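PDB 4QHR: alanine racemase from Acinetobacter baumannii, which belongs to the alanine racemase family, whose chains pair an N-terminal TIM-barrel domain with a C-terminal domain rich in beta strands. Local coordinates for residues T146-G151 and C184-A189. Sequence-based numbering, arbitrary orientation.
Sequences TLKSEG and CDPILA
With CG turned beside its own backbone N (chi1 -74°) and every later torsion near 180°, the side chain of Lys148 runs out straight from the last turn of helix 139-149 and delivers its ammonium group to the turn at 184-187, a clear case of one long side chain bridging two backbones that stay well apart: the closest CA atoms, those of Lys148 and Ile187, are 9.6 Å from each other. NZ is gripped by two carbonyls. The bond from Lys148 NZ to Cys184 O, 2.8 Å, is the straighter at its acceptor, with a C=O...N angle of 156°, whereas Lys148 NZ reaches Pro186 O, 3.0 Å away, from above the carbonyl plane. In the TIM-barrel fold of this N-terminal domain, the lysine thus ties the C-terminal end of one outer helix to the link between helix 168-184 and strand 188-190, the strand that lies beside strand 154-157 in the parallel sheet. The link itself is sharply shaped: a cis peptide bond precedes Pro186, and Asp185 OD1 accepts from Ile187 N at 2.9 Å in an Asx turn, while also pairing with Lys181 in a salt bridge. On the donor side, Gly151 closes helix 139-149 in a Schellman motif, its positive phi accompanying a backbone bond from Gly151 N to Lys148 O of 3.0 Å.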
ATOM      1  N   THR A 146      12.318 -34.893  21.784  1.00 12.53           N
ATOM      2  CA  THR A 146      13.212 -35.409  20.786  1.00 12.65           C
ATOM      3  C   THR A 146      14.344 -34.447  20.434  1.00 11.95           C
ATOM      4  O   THR A 146      15.507 -34.851  20.305  1.00 11.63           O
ATOM      5  CB  THR A 146      12.412 -35.824  19.536  1.00 13.52           C
ATOM      6  OG1 THR A 146      11.426 -36.773  19.921  1.00 14.50           O
ATOM      7  CG2 THR A 146      13.291 -36.486  18.529  1.00 13.83           C
ATOM      8  N   LEU A 147      14.017 -33.169  20.301  1.00 11.76           N
ATOM      9  CA  LEU A 147      15.040 -32.189  19.974  1.00 11.76           C
ATOM     10  C   LEU A 147      16.070 -32.099  21.081  1.00 11.39           C
ATOM     11  O   LEU A 147      17.304 -32.043  20.815  1.00 11.12           O
ATOM     12  CB  LEU A 147      14.402 -30.804  19.746  1.00 11.75           C
ATOM     13  CG  LEU A 147      13.579 -30.719  18.470  1.00 11.96           C
ATOM     14  CD1 LEU A 147      12.711 -29.460  18.459  1.00 12.67           C
ATOM     15  CD2 LEU A 147      14.483 -30.756  17.267  1.00 12.12           C
ATOM     16  N   LYS A 148      15.598 -32.037  22.317  1.00 11.75           N
ATOM     17  CA  LYS A 148      16.536 -32.039  23.463  1.00 12.42           C
ATOM     18  C   LYS A 148      17.477 -33.250  23.441  1.00 13.44           C
ATOM     19  O   LYS A 148      18.692 -33.113  23.600  1.00 12.41           O
ATOM     20  CB  LYS A 148      15.783 -32.051  24.789  1.00 12.89           C
ATOM     21  CG  LYS A 148      15.147 -30.749  25.161  1.00 12.66           C
ATOM     22  CD  LYS A 148      14.620 -30.905  26.576  1.00 13.26           C
ATOM     23  CE  LYS A 148      14.094 -29.618  27.156  1.00 13.18           C
ATOM     24  NZ  LYS A 148      13.815 -29.790  28.599  1.00 13.08           N
ATOM     25  N   SER A 149      16.913 -34.426  23.225  1.00 14.82           N
ATOM     26  CA  SER A 149      17.709 -35.644  23.216  1.00 16.33           C
ATOM     27  C   SER A 149      18.653 -35.668  22.036  1.00 16.74           C
ATOM     28  O   SER A 149      19.706 -36.227  22.147  1.00 16.44           O
ATOM     29  CB  SER A 149      16.826 -36.908  23.296  1.00 18.55           C
ATOM     30  OG  SER A 149      16.217 -37.146  22.054  1.00 21.28           O
ATOM     31  N   GLU A 150      18.288 -35.027  20.924  1.00 16.35           N
ATOM     32  CA  GLU A 150      19.194 -34.845  19.777  1.00 17.00           C
ATOM     33  C   GLU A 150      20.288 -33.801  19.952  1.00 15.85           C
ATOM     34  O   GLU A 150      21.105 -33.669  19.087  1.00 16.11           O
ATOM     35  CB  GLU A 150      18.382 -34.529  18.500  1.00 18.41           C
ATOM     36  CG  GLU A 150      17.518 -35.676  18.003  1.00 20.99           C
ATOM     37  CD  GLU A 150      18.335 -36.828  17.438  1.00 23.98           C
ATOM     38  OE1 GLU A 150      19.520 -36.619  17.063  1.00 26.66           O
ATOM     39  OE2 GLU A 150      17.807 -37.951  17.418  1.00 25.53           O
ATOM     40  N   GLY A 151      20.295 -33.055  21.056  1.00 14.33           N
ATOM     41  CA  GLY A 151      21.339 -32.087  21.374  1.00 13.08           C
ATOM     42  C   GLY A 151      20.971 -30.612  21.174  1.00 12.02           C
ATOM     43  O   GLY A 151      21.834 -29.728  21.349  1.00 11.15           O
ATOM     44  N   CYS A 184       7.851 -29.374  30.018  1.00 19.92           N
ATOM     45  CA  CYS A 184       9.110 -29.434  29.284  1.00 18.80           C
ATOM     46  C   CYS A 184      10.245 -28.717  29.988  1.00 16.03           C
ATOM     47  O   CYS A 184      11.363 -28.704  29.486  1.00 15.14           O
ATOM     48  CB  CYS A 184       8.926 -28.855  27.862  1.00 21.27           C
ATOM     49  SG  CYS A 184       7.868 -29.903  26.802  1.00 24.90           S
ATOM     50  N   ASP A 185       9.996 -28.132  31.145  1.00 14.91           N
ATOM     51  CA  ASP A 185      11.082 -27.472  31.862  1.00 14.35           C
ATOM     52  C   ASP A 185      12.134 -28.537  32.222  1.00 13.25           C
ATOM     53  O   ASP A 185      11.763 -29.706  32.438  1.00 12.63           O
ATOM     54  CB  ASP A 185      10.583 -26.775  33.116  1.00 15.58           C
ATOM     55  CG  ASP A 185      10.499 -25.263  32.977  1.00 17.35           C
ATOM     56  OD1 ASP A 185      11.345 -24.649  32.301  1.00 17.64           O
ATOM     57  OD2 ASP A 185       9.611 -24.681  33.645  1.00 18.95           O
ATOM     58  N   PRO A 186      13.414 -28.175  32.288  1.00 11.70           N
ATOM     59  CA  PRO A 186      13.893 -26.812  32.078  1.00 11.38           C
ATOM     60  C   PRO A 186      13.913 -26.408  30.589  1.00 11.20           C
ATOM     61  O   PRO A 186      14.503 -27.132  29.767  1.00 11.17           O
ATOM     62  CB  PRO A 186      15.321 -26.865  32.642  1.00 11.64           C
ATOM     63  CG  PRO A 186      15.772 -28.300  32.422  1.00 11.51           C
ATOM     64  CD  PRO A 186      14.514 -29.127  32.572  1.00 11.46           C
ATOM     65  N   ILE A 187      13.313 -25.260  30.260  1.00 10.89           N
ATOM     66  CA  ILE A 187      13.297 -24.773  28.881  1.00 10.70           C
ATOM     67  C   ILE A 187      13.142 -23.251  28.839  1.00 10.60           C
ATOM     68  O   ILE A 187      12.473 -22.660  29.686  1.00 10.51           O
ATOM     69  CB  ILE A 187      12.221 -25.522  28.049  1.00 11.07           C
ATOM     70  CG1 ILE A 187      12.369 -25.298  26.532  1.00 10.81           C
ATOM     71  CG2 ILE A 187      10.777 -25.223  28.495  1.00 11.18           C
ATOM     72  CD1 ILE A 187      11.333 -26.054  25.720  1.00 10.72           C
ATOM     73  N   LEU A 188      13.775 -22.632  27.841  1.00 10.11           N
ATOM     74  CA  LEU A 188      13.555 -21.247  27.592  1.00  9.78           C
ATOM     75  C   LEU A 188      12.153 -21.073  27.029  1.00  9.56           C
ATOM     76  O   LEU A 188      11.575 -22.001  26.414  1.00  9.22           O
ATOM     77  CB  LEU A 188      14.583 -20.717  26.581  1.00  9.72           C
ATOM     78  CG  LEU A 188      16.029 -20.825  27.021  1.00  9.56           C
ATOM     79  CD1 LEU A 188      16.952 -20.729  25.805  1.00  9.40           C
ATOM     80  CD2 LEU A 188      16.389 -19.837  28.110  1.00  9.41           C
ATOM     81  N   ALA A 189      11.618 -19.878  27.218  1.00  9.20           N
ATOM     82  CA  ALA A 189      10.293 -19.578  26.746  1.00  9.49           C
ATOM     83  C   ALA A 189      10.107 -18.117  26.297  1.00  9.63           C
ATOM     84  O   ALA A 189      10.777 -17.219  26.775  1.00  9.23           O
ATOM     85  CB  ALA A 189       9.290 -19.904  27.801  1.00  9.33           C
TER